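PDB 1WIW: glucose-6-phosphate isomerase like protein, which probably binds sugar phosphates and may interconvert glucose 6-phosphate or mannose 6-phosphate with fructose 6-phosphate. Local coordinates for residues A110-L115 with R129-A134; L135-R140 with P245-N250; K154-T159 with Y260-T265; R173-A178 with M256-R261. One frame throughout, in Å; residues are numbered along the deposited sequence.

Contact 1: A110-L115 with R129-A134; sequences APYRYL and RSVDEA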
# COMPACT_ATOMS: atom_id res chain seq x y z
N ALA B 110 6.06 -0.94 -18.58
CA ALA B 110 5.85 -2.37 -18.75
C ALA B 110 4.51 -2.91 -18.21
O ALA B 110 3.99 -3.90 -18.72
CB ALA B 110 7.01 -3.15 -18.13
N PRO B 111 3.94 -2.27 -17.17
CA PRO B 111 2.66 -2.80 -16.67
C PRO B 111 1.62 -2.96 -17.77
O PRO B 111 0.87 -3.93 -17.79
CB PRO B 111 2.26 -1.77 -15.62
CG PRO B 111 3.59 -1.42 -15.01
CD PRO B 111 4.46 -1.23 -16.26
N TYR B 112 1.57 -2.00 -18.69
CA TYR B 112 0.62 -2.09 -19.79
C TYR B 112 0.92 -3.31 -20.65
O TYR B 112 0.01 -4.02 -21.07
CB TYR B 112 0.67 -0.83 -20.67
CG TYR B 112 0.03 -1.03 -22.05
CD1 TYR B 112 0.77 -1.50 -23.13
CD2 TYR B 112 -1.34 -0.81 -22.24
CE1 TYR B 112 0.17 -1.75 -24.38
CE2 TYR B 112 -1.95 -1.06 -23.48
CZ TYR B 112 -1.19 -1.53 -24.54
OH TYR B 112 -1.79 -1.79 -25.76
N ARG B 113 2.20 -3.54 -20.92
CA ARG B 113 2.60 -4.67 -21.76
C ARG B 113 2.31 -6.02 -21.09
O ARG B 113 1.91 -6.97 -21.77
CB ARG B 113 4.07 -4.52 -22.15
CG ARG B 113 4.35 -3.20 -22.88
CD ARG B 113 5.82 -2.99 -23.25
NE ARG B 113 6.02 -1.67 -23.85
CZ ARG B 113 6.77 -0.71 -23.33
NH1 ARG B 113 7.42 -0.92 -22.18
NH2 ARG B 113 6.87 0.47 -23.93
N TYR B 114 2.48 -6.11 -19.78
CA TYR B 114 2.18 -7.37 -19.09
C TYR B 114 0.67 -7.63 -19.16
O TYR B 114 0.23 -8.74 -19.46
CB TYR B 114 2.60 -7.33 -17.62
CG TYR B 114 4.08 -7.58 -17.36
CD1 TYR B 114 4.98 -6.53 -17.29
CD2 TYR B 114 4.56 -8.88 -17.16
CE1 TYR B 114 6.34 -6.76 -17.02
CE2 TYR B 114 5.90 -9.12 -16.89
CZ TYR B 114 6.79 -8.06 -16.82
OH TYR B 114 8.12 -8.29 -16.56
N LEU B 115 -0.12 -6.59 -18.88
CA LEU B 115 -1.58 -6.72 -18.90
C LEU B 115 -2.09 -7.11 -20.28
O LEU B 115 -2.94 -7.99 -20.41
CB LEU B 115 -2.24 -5.40 -18.47
CG LEU B 115 -3.78 -5.41 -18.53
CD1 LEU B 115 -4.34 -6.47 -17.59
CD2 LEU B 115 -4.30 -4.05 -18.16
N ARG B 129 -9.22 -4.13 -26.21
CA ARG B 129 -9.58 -3.08 -27.15
C ARG B 129 -10.11 -1.84 -26.43
O ARG B 129 -9.80 -0.72 -26.82
CB ARG B 129 -10.62 -3.58 -28.16
CG ARG B 129 -11.11 -2.48 -29.10
CD ARG B 129 -11.97 -3.00 -30.24
NE ARG B 129 -11.18 -3.25 -31.45
CZ ARG B 129 -10.55 -2.30 -32.14
NH1 ARG B 129 -10.62 -1.03 -31.76
NH2 ARG B 129 -9.86 -2.63 -33.23
N SER B 130 -10.91 -2.03 -25.38
CA SER B 130 -11.45 -0.89 -24.64
C SER B 130 -10.33 -0.13 -23.92
O SER B 130 -10.39 1.09 -23.78
CB SER B 130 -12.51 -1.34 -23.63
OG SER B 130 -11.94 -2.03 -22.53
N VAL B 131 -9.31 -0.86 -23.47
CA VAL B 131 -8.17 -0.23 -22.80
C VAL B 131 -7.39 0.61 -23.82
O VAL B 131 -7.09 1.78 -23.57
CB VAL B 131 -7.22 -1.30 -22.21
CG1 VAL B 131 -5.88 -0.66 -21.84
CG2 VAL B 131 -7.87 -1.94 -20.99
N ASP B 132 -7.06 0.01 -24.95
CA ASP B 132 -6.32 0.71 -26.01
C ASP B 132 -7.10 1.93 -26.49
O ASP B 132 -6.52 2.99 -26.73
CB ASP B 132 -6.08 -0.24 -27.19
CG ASP B 132 -5.03 -1.30 -26.88
OD1 ASP B 132 -4.83 -2.19 -27.73
OD2 ASP B 132 -4.41 -1.24 -25.80
N GLU B 133 -8.41 1.79 -26.65
CA GLU B 133 -9.24 2.90 -27.11
C GLU B 133 -9.17 4.07 -26.13
O GLU B 133 -9.05 5.22 -26.53
CB GLU B 133 -10.69 2.44 -27.27
CG GLU B 133 -10.90 1.57 -28.50
CD GLU B 133 -12.26 0.88 -28.52
OE1 GLU B 133 -12.62 0.33 -29.58
OE2 GLU B 133 -12.94 0.86 -27.48
N ALA B 134 -9.23 3.75 -24.84
CA ALA B 134 -9.16 4.76 -23.79
C ALA B 134 -7.80 5.46 -23.78
O ALA B 134 -7.72 6.69 -23.66
CB ALA B 134 -9.43 4.12 -22.44
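Tyr112 and Asp132 join two helices through one short hydrogen bond, in which the phenol OH of Tyr112 donates to Asp132 OD2 at 2.7 Å. The tyrosine projects across from helix 110-121 with CG anti to its own backbone nitrogen (chi1 163°), a torsion that carries the ring out to helix 125-139, although the nearest alpha carbons, those of Tyr112 and Val131, stay 9.5 Å apart. The two side chains meet at roughly a right angle, ring and carboxylate planes being turned 38° from each other. OD2 sits at the ring edge, in its plane, and also comes within 3.4 Å of Tyr112 CE2. On the acid, the hydroxyl arrives from the syn side but well above the carboxylate plane. Beside this bond Val131 offers CG1 to the same edge, 4.3 Å from Tyr112 CE2, so that a methyl and a carboxylate oxygen share one flank of the ring. Leu24 and Val25, from the loop after helix 17-23, pack on Tyr112 and Asp132 respectively, and Gly26 N is hydrogen-bonded to the phenol oxygen. The contact thus joins helix 110-121 to helix 125-139, which follows it in the chain. Its chemistry implies a phenol oxygen held from two directions, giving its proton to the acid while accepting from a backbone amide, an arrangement that probably fixes the hydroxyl's rotation and steadies the negative charge of Asp132.

Contact 2: L135-R140 with P245-N250; sequences LLEERR and PATGAN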
# COMPACT_ATOMS: atom_id res chain seq x y z
N LEU B 135 -6.73 4.69 -23.92
CA LEU B 135 -5.40 5.28 -23.93
C LEU B 135 -5.16 6.12 -25.17
O LEU B 135 -4.50 7.15 -25.10
CB LEU B 135 -4.32 4.19 -23.80
CG LEU B 135 -3.86 3.91 -22.36
CD1 LEU B 135 -5.05 3.51 -21.49
CD2 LEU B 135 -2.80 2.80 -22.36
N LEU B 136 -5.70 5.70 -26.31
CA LEU B 136 -5.52 6.47 -27.54
C LEU B 136 -6.29 7.78 -27.43
O LEU B 136 -5.85 8.81 -27.95
CB LEU B 136 -6.00 5.67 -28.76
CG LEU B 136 -5.18 4.43 -29.15
CD1 LEU B 136 -5.90 3.71 -30.28
CD2 LEU B 136 -3.77 4.84 -29.58
N GLU B 137 -7.43 7.76 -26.75
CA GLU B 137 -8.21 8.97 -26.57
C GLU B 137 -7.42 9.91 -25.66
O GLU B 137 -7.23 11.08 -25.97
CB GLU B 137 -9.58 8.64 -25.95
CG GLU B 137 -10.50 9.86 -25.76
CD GLU B 137 -11.98 9.50 -25.77
OE1 GLU B 137 -12.47 8.98 -26.80
OE2 GLU B 137 -12.67 9.74 -24.75
N GLU B 138 -6.93 9.36 -24.55
CA GLU B 138 -6.13 10.12 -23.58
C GLU B 138 -4.94 10.78 -24.24
O GLU B 138 -4.69 11.97 -24.05
CB GLU B 138 -5.61 9.19 -22.47
CG GLU B 138 -6.53 9.00 -21.28
CD GLU B 138 -6.74 10.28 -20.50
OE1 GLU B 138 -5.75 11.02 -20.30
OE2 GLU B 138 -7.88 10.54 -20.07
N ARG B 139 -4.21 9.99 -25.02
CA ARG B 139 -3.02 10.45 -25.73
C ARG B 139 -3.20 11.73 -26.54
O ARG B 139 -2.26 12.52 -26.67
CB ARG B 139 -2.52 9.33 -26.66
CG ARG B 139 -1.40 9.76 -27.58
CD ARG B 139 -1.66 9.31 -29.01
NE ARG B 139 -0.97 8.06 -29.33
CZ ARG B 139 -0.95 7.50 -30.53
NH1 ARG B 139 -0.29 6.37 -30.72
NH2 ARG B 139 -1.60 8.07 -31.54
N ARG B 140 -4.39 11.94 -27.09
CA ARG B 140 -4.67 13.13 -27.90
C ARG B 140 -4.36 14.46 -27.24
O ARG B 140 -3.95 15.41 -27.91
CB ARG B 140 -6.13 13.14 -28.35
CG ARG B 140 -6.53 11.97 -29.24
CD ARG B 140 -8.04 11.95 -29.47
NE ARG B 140 -8.49 10.71 -30.07
CZ ARG B 140 -9.76 10.32 -30.12
NH1 ARG B 140 -10.09 9.17 -30.69
NH2 ARG B 140 -10.70 11.08 -29.58
N PRO B 245 -10.32 12.81 -13.85
CA PRO B 245 -11.39 12.00 -14.45
C PRO B 245 -10.80 10.78 -15.15
O PRO B 245 -9.68 10.83 -15.66
CB PRO B 245 -12.06 12.98 -15.41
CG PRO B 245 -10.92 13.81 -15.88
CD PRO B 245 -10.14 14.07 -14.60
N ALA B 246 -11.56 9.69 -15.19
CA ALA B 246 -11.09 8.47 -15.82
C ALA B 246 -11.80 8.19 -17.14
O ALA B 246 -13.00 7.93 -17.17
CB ALA B 246 -11.27 7.30 -14.88
N THR B 247 -11.03 8.22 -18.22
CA THR B 247 -11.55 7.94 -19.55
C THR B 247 -11.76 6.43 -19.65
O THR B 247 -11.03 5.66 -19.03
CB THR B 247 -10.55 8.39 -20.62
OG1 THR B 247 -10.32 9.80 -20.49
CG2 THR B 247 -11.07 8.09 -22.03
N GLY B 248 -12.76 6.00 -20.43
CA GLY B 248 -13.01 4.58 -20.57
C GLY B 248 -14.47 4.19 -20.37
O GLY B 248 -15.21 4.87 -19.66
N ALA B 249 -14.85 3.07 -20.98
CA ALA B 249 -16.22 2.55 -20.93
C ALA B 249 -16.46 1.47 -19.88
O ALA B 249 -17.57 0.95 -19.75
CB ALA B 249 -16.63 2.03 -22.31
N ASN B 250 -15.41 1.09 -19.15
CA ASN B 250 -15.54 0.08 -18.11
C ASN B 250 -14.43 0.30 -17.09
O ASN B 250 -13.44 0.99 -17.36
CB ASN B 250 -15.49 -1.34 -18.70
CG ASN B 250 -14.15 -1.67 -19.33
OD1 ASN B 250 -13.13 -1.76 -18.64
ND2 ASN B 250 -14.14 -1.87 -20.65
O HOH W 1 -8.38 9.17 -17.45
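The C-terminal part of helix 125-139 lies alongside an irregular segment, 245-250, with the alpha carbons of Glu138 and Thr247 nearest at 7.1 Å. That segment is the loop between strand 240-244 and helix 251-272 in the SIS-type C-terminal half of the chain, a strand-loop-helix connection at the edge of a parallel sheet. Thr247 does the touching with both of its branches. Its OG1 donates to Glu138 OE2 at 2.6 Å, the acceptor using its anti lone pair, while its methyl CG2 comes 3.6 Å from Glu137 OE2. The chain of Glu138 folds at chi2 (-65°), which turns it toward the loop and lets it run past the threonine in the opposite direction. Glu137, by contrast, stays extended beyond CG and meets the methyl at an oblique angle near the protein surface. Arg261 of helix 251-272 adds a salt bridge to Glu138 OE2, so this oxygen gathers a hydroxyl, a guanidinium and a water; the positive charge would probably favour the ionised acid. The Thr247 hydroxyl would probably lose its acceptor, and Arg261 this carboxylate partner, if an alanine replaced Glu138. Farther along the loop, Asn250 caps the start of helix 251-272 through its OD1. The water ties the two segments together, donating to Glu138 OE2 at 3.0 Å and to Pro245 O at 2.8 Å and accepting from Thr247 N at 2.9 Å.

Contact 3: K154-T159 with Y260-T265; sequences KFLAYT and YRMAWT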
# COMPACT_ATOMS: atom_id res chain seq x y z
N LYS B 154 0.30 18.17 -18.17
CA LYS B 154 1.17 19.33 -17.97
C LYS B 154 0.58 20.19 -16.86
O LYS B 154 1.29 20.65 -15.97
CB LYS B 154 1.30 20.18 -19.24
CG LYS B 154 2.13 19.54 -20.34
CD LYS B 154 2.38 20.50 -21.49
CE LYS B 154 3.16 19.83 -22.62
NZ LYS B 154 3.33 20.74 -23.80
N PHE B 155 -0.73 20.41 -16.92
CA PHE B 155 -1.40 21.22 -15.92
C PHE B 155 -1.24 20.62 -14.52
O PHE B 155 -0.90 21.33 -13.58
CB PHE B 155 -2.89 21.36 -16.24
CG PHE B 155 -3.60 22.39 -15.39
CD1 PHE B 155 -3.56 23.74 -15.74
CD2 PHE B 155 -4.26 22.02 -14.22
CE1 PHE B 155 -4.17 24.70 -14.93
CE2 PHE B 155 -4.87 22.97 -13.41
CZ PHE B 155 -4.83 24.32 -13.77
N LEU B 156 -1.47 19.32 -14.39
CA LEU B 156 -1.35 18.65 -13.09
C LEU B 156 0.09 18.66 -12.58
O LEU B 156 0.33 18.78 -11.38
CB LEU B 156 -1.85 17.20 -13.18
CG LEU B 156 -1.83 16.40 -11.86
CD1 LEU B 156 -2.61 17.16 -10.78
CD2 LEU B 156 -2.44 15.01 -12.08
N ALA B 157 1.05 18.53 -13.50
CA ALA B 157 2.46 18.52 -13.12
C ALA B 157 2.79 19.82 -12.39
O ALA B 157 3.47 19.82 -11.37
CB ALA B 157 3.34 18.35 -14.37
N TYR B 158 2.30 20.94 -12.93
CA TYR B 158 2.54 22.23 -12.30
C TYR B 158 1.94 22.28 -10.90
O TYR B 158 2.52 22.86 -9.99
CB TYR B 158 1.97 23.36 -13.17
CG TYR B 158 2.89 23.77 -14.30
CD1 TYR B 158 4.13 24.35 -14.03
CD2 TYR B 158 2.53 23.57 -15.62
CE1 TYR B 158 4.99 24.72 -15.06
CE2 TYR B 158 3.39 23.93 -16.67
CZ TYR B 158 4.62 24.50 -16.37
OH TYR B 158 5.48 24.85 -17.39
N THR B 159 0.78 21.66 -10.73
CA THR B 159 0.11 21.62 -9.43
C THR B 159 0.89 20.77 -8.41
O THR B 159 0.88 21.05 -7.21
CB THR B 159 -1.31 21.03 -9.55
OG1 THR B 159 -2.10 21.84 -10.43
CG2 THR B 159 -1.98 20.96 -8.18
N TYR B 260 -2.23 5.74 -17.26
CA TYR B 260 -1.55 6.34 -18.42
C TYR B 260 -1.41 7.86 -18.28
O TYR B 260 -0.35 8.42 -18.55
CB TYR B 260 -2.30 6.01 -19.71
CG TYR B 260 -1.62 6.47 -20.99
CD1 TYR B 260 -0.38 5.95 -21.37
CD2 TYR B 260 -2.25 7.38 -21.84
CE1 TYR B 260 0.22 6.32 -22.58
CE2 TYR B 260 -1.65 7.76 -23.06
CZ TYR B 260 -0.42 7.23 -23.42
OH TYR B 260 0.17 7.58 -24.61
N ARG B 261 -2.48 8.54 -17.87
CA ARG B 261 -2.41 9.99 -17.71
C ARG B 261 -1.41 10.36 -16.61
O ARG B 261 -0.76 11.40 -16.67
CB ARG B 261 -3.78 10.57 -17.37
CG ARG B 261 -3.74 12.08 -17.17
CD ARG B 261 -5.09 12.67 -16.78
NE ARG B 261 -6.09 12.53 -17.84
CZ ARG B 261 -7.18 13.28 -17.93
NH1 ARG B 261 -8.05 13.10 -18.92
NH2 ARG B 261 -7.40 14.24 -17.03
N MSE B 262 -1.30 9.51 -15.60
CA MSE B 262 -0.35 9.77 -14.52
C MSE B 262 1.09 9.52 -14.98
O MSE B 262 2.01 10.16 -14.49
CB MSE B 262 -0.67 8.91 -13.29
CG MSE B 262 -1.98 9.31 -12.60
SE MSE B 262 -1.99 11.16 -11.96
CE MSE B 262 -2.56 10.82 -10.17
N ALA B 263 1.28 8.59 -15.91
CA ALA B 263 2.63 8.33 -16.41
C ALA B 263 3.08 9.60 -17.12
O ALA B 263 4.21 10.05 -16.94
CB ALA B 263 2.62 7.15 -17.38
N TRP B 264 2.19 10.16 -17.93
CA TRP B 264 2.49 11.40 -18.64
C TRP B 264 2.72 12.54 -17.66
O TRP B 264 3.60 13.38 -17.85
CB TRP B 264 1.33 11.77 -19.58
CG TRP B 264 1.49 11.25 -20.98
CD1 TRP B 264 0.73 10.28 -21.58
CD2 TRP B 264 2.44 11.68 -21.96
NE1 TRP B 264 1.15 10.09 -22.88
CE2 TRP B 264 2.20 10.93 -23.14
CE3 TRP B 264 3.48 12.63 -21.96
CZ2 TRP B 264 2.96 11.10 -24.30
CZ3 TRP B 264 4.23 12.80 -23.12
CH2 TRP B 264 3.97 12.04 -24.28
N THR B 265 1.91 12.58 -16.60
CA THR B 265 2.03 13.64 -15.60
C THR B 265 3.40 13.53 -14.92
O THR B 265 4.10 14.54 -14.77
CB THR B 265 0.91 13.52 -14.54
OG1 THR B 265 -0.36 13.66 -15.19
CG2 THR B 265 1.05 14.59 -13.47
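Arg261 O is gripped by two donors of Thr265, the hydroxyl OG1 at 2.7 Å and the backbone N at 2.9 Å, which reach it from opposite faces of the carbonyl plane. The OG1 bond is tilted 34° from that plane, and the hydroxyl thus points back onto its own helix. With OG1 so engaged, the other branch, CG2, faces helix 152-160, where Leu156 receives it. CG2 lies 3.8 Å from Leu156 CG, with Leu156 CB and CD2 close by, so the methyl rests along the flank of the leucine rather than against a single carbon. Leu156 CD2 also meets the selenium of Met262, a selenomethionine; its chain leaves the helix pointing away but bends at chi2 (-60°) and chi3 to bring SE within 3.9 Å of that methyl. Ala157 gives the closest backbone approach, its alpha carbon 5.5 Å from that of Thr265, and its CB touches Thr265 O at 3.9 Å. Ala153, one turn earlier on helix 152-160, packs on Thr265 as well. The short segments cross at -60° with axes 9.2 Å apart, and all four touching residues are buried. A threonine hydroxyl bonded to the carbonyl one turn back is common in helices; here its methyl is left to pack helix 251-272 on helix 152-160 of the SIS domain.

Contact 4: R173-A178 with M256-R261; sequences RPLEGA and MALWYR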
# COMPACT_ATOMS: atom_id res chain seq x y z
N ARG B 173 -8.16 0.41 -5.44
CA ARG B 173 -7.11 0.85 -4.53
C ARG B 173 -5.68 0.57 -4.97
O ARG B 173 -4.79 1.39 -4.74
CB ARG B 173 -7.36 0.28 -3.13
CG ARG B 173 -8.66 0.78 -2.47
CD ARG B 173 -8.71 2.30 -2.35
NE ARG B 173 -7.55 2.82 -1.63
CZ ARG B 173 -7.42 2.80 -0.30
NH1 ARG B 173 -6.32 3.30 0.25
NH2 ARG B 173 -8.39 2.32 0.46
N PRO B 174 -5.42 -0.59 -5.60
CA PRO B 174 -4.04 -0.87 -6.02
C PRO B 174 -3.48 0.14 -7.03
O PRO B 174 -2.27 0.19 -7.25
CB PRO B 174 -4.12 -2.28 -6.58
CG PRO B 174 -5.19 -2.91 -5.73
CD PRO B 174 -6.24 -1.81 -5.70
N LEU B 175 -4.35 0.94 -7.65
CA LEU B 175 -3.89 1.93 -8.61
C LEU B 175 -2.97 2.96 -7.93
O LEU B 175 -1.98 3.39 -8.52
CB LEU B 175 -5.07 2.66 -9.27
CG LEU B 175 -4.71 3.85 -10.17
CD1 LEU B 175 -3.80 3.40 -11.31
CD2 LEU B 175 -5.99 4.49 -10.73
N GLU B 176 -3.31 3.34 -6.70
CA GLU B 176 -2.52 4.32 -5.94
C GLU B 176 -1.05 3.91 -5.88
O GLU B 176 -0.16 4.72 -6.13
CB GLU B 176 -3.08 4.43 -4.52
CG GLU B 176 -4.52 4.89 -4.46
CD GLU B 176 -5.21 4.53 -3.16
OE1 GLU B 176 -6.41 4.84 -3.04
OE2 GLU B 176 -4.56 3.94 -2.28
N GLY B 177 -0.82 2.65 -5.53
CA GLY B 177 0.53 2.14 -5.44
C GLY B 177 1.24 2.19 -6.77
O GLY B 177 2.42 2.53 -6.84
N ALA B 178 0.53 1.85 -7.85
CA ALA B 178 1.14 1.86 -9.17
C ALA B 178 1.51 3.29 -9.59
O ALA B 178 2.54 3.50 -10.24
CB ALA B 178 0.17 1.25 -10.19
N MSE B 256 -6.63 1.87 -16.29
CA MSE B 256 -5.48 2.01 -17.17
C MSE B 256 -5.36 3.42 -17.75
O MSE B 256 -4.25 3.94 -17.92
CB MSE B 256 -5.56 0.96 -18.28
CG MSE B 256 -4.30 0.11 -18.45
SE MSE B 256 -3.51 -0.56 -16.79
CE MSE B 256 -4.98 -1.67 -16.19
N ALA B 257 -6.50 4.06 -18.04
CA ALA B 257 -6.49 5.42 -18.56
C ALA B 257 -5.94 6.36 -17.50
O ALA B 257 -5.18 7.28 -17.80
CB ALA B 257 -7.90 5.85 -18.97
N LEU B 258 -6.34 6.14 -16.25
CA LEU B 258 -5.85 6.97 -15.15
C LEU B 258 -4.35 6.75 -15.02
O LEU B 258 -3.58 7.69 -14.92
CB LEU B 258 -6.54 6.59 -13.83
CG LEU B 258 -7.99 7.06 -13.63
CD1 LEU B 258 -8.60 6.35 -12.44
CD2 LEU B 258 -8.02 8.58 -13.43
N TRP B 259 -3.94 5.48 -15.02
CA TRP B 259 -2.53 5.12 -14.92
C TRP B 259 -1.72 5.79 -16.03
O TRP B 259 -0.65 6.35 -15.78
CB TRP B 259 -2.39 3.60 -15.02
CG TRP B 259 -0.97 3.10 -15.03
CD1 TRP B 259 -0.18 2.85 -13.95
CD2 TRP B 259 -0.18 2.81 -16.19
NE1 TRP B 259 1.07 2.42 -14.36
CE2 TRP B 259 1.09 2.39 -15.73
CE3 TRP B 259 -0.42 2.87 -17.57
CZ2 TRP B 259 2.13 2.03 -16.61
CZ3 TRP B 259 0.61 2.51 -18.45
CH2 TRP B 259 1.87 2.09 -17.96
N TYR B 260 -2.23 5.74 -17.26
CA TYR B 260 -1.55 6.34 -18.42
C TYR B 260 -1.41 7.86 -18.28
O TYR B 260 -0.35 8.42 -18.55
CB TYR B 260 -2.30 6.01 -19.71
CG TYR B 260 -1.62 6.47 -20.99
CD1 TYR B 260 -0.38 5.95 -21.37
CD2 TYR B 260 -2.25 7.38 -21.84
CE1 TYR B 260 0.22 6.32 -22.58
CE2 TYR B 260 -1.65 7.76 -23.06
CZ TYR B 260 -0.42 7.23 -23.42
OH TYR B 260 0.17 7.58 -24.61
N ARG B 261 -2.48 8.54 -17.87
CA ARG B 261 -2.41 9.99 -17.71
C ARG B 261 -1.41 10.36 -16.61
O ARG B 261 -0.76 11.40 -16.67
CB ARG B 261 -3.78 10.57 -17.37
CG ARG B 261 -3.74 12.08 -17.17
CD ARG B 261 -5.09 12.67 -16.78
NE ARG B 261 -6.09 12.53 -17.84
CZ ARG B 261 -7.18 13.28 -17.93
NH1 ARG B 261 -8.05 13.10 -18.92
NH2 ARG B 261 -7.40 14.24 -17.03
O HOH W 2 3.18 1.70 -12.26
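In Leu175 a chi1 of 172° sets CG beside the carbonyl carbon, and its two methyls part to meet neighbouring residues of the facing helix; Trp259, with nearly the same first torsion (176°), places CD1 of its indole beside the methyl of Ala178. The leucine pair is the tightest point: Leu175 CD2 lies 3.6 Å from Leu258 CD1 and also rests against Leu258 CB, the two side chains crossing at about a right angle. The other methyl, CD1, settles 4.0 Å from Trp259 CB, close to where the tryptophan leaves its helix. One turn on, the methyl of Ala178 approaches Trp259 CD1 obliquely at 4.1 Å. Helices 174-185 and 251-272, both of the SIS-type C-terminal domain, run nearly parallel here, their short segments inclined by 21° with axes 10.4 Å apart. This spacing is bridged by side chains, with the alpha carbons of Leu175 and Trp259 7.2 Å apart at the nearest point. Were Leu175 shortened to an alanine, both methyls would go and a gap would probably open beside Leu258 CD1 and Trp259 CB. Around the interface, Phe49 of helix 48-54 touches both Leu175 and Ala178, while Pro111 and Tyr112 of helix 110-121 pack on the indole, so helices of the N-terminal half also touch this interface. The polar edge of that indole is linked to helix 174-185 by water: a molecule in the ring plane accepts from Trp259 NE1 at 3.1 Å and donates to Ala178 O at 2.8 Å.

Helix 251-272 serves as the common spine. Contacts 3 and 4 use successive, overlapping parts of it, contact 2 uses the loop that leads into it, and contact 1 packs on it through Leu115 and Val131. Helix 125-139 is likewise shared by contacts 1 and 2, which touch where Ser130 and Asn250 probably form a hydrogen bond. Chemistry follows position: contacts 3 and 4 are buried and chiefly apolar, contact 1 places a polar bond in a largely buried setting, and contact 2, nearer the surface, relies on charge and water. Contact 2 also reaches the spine helix itself, through a charge pair.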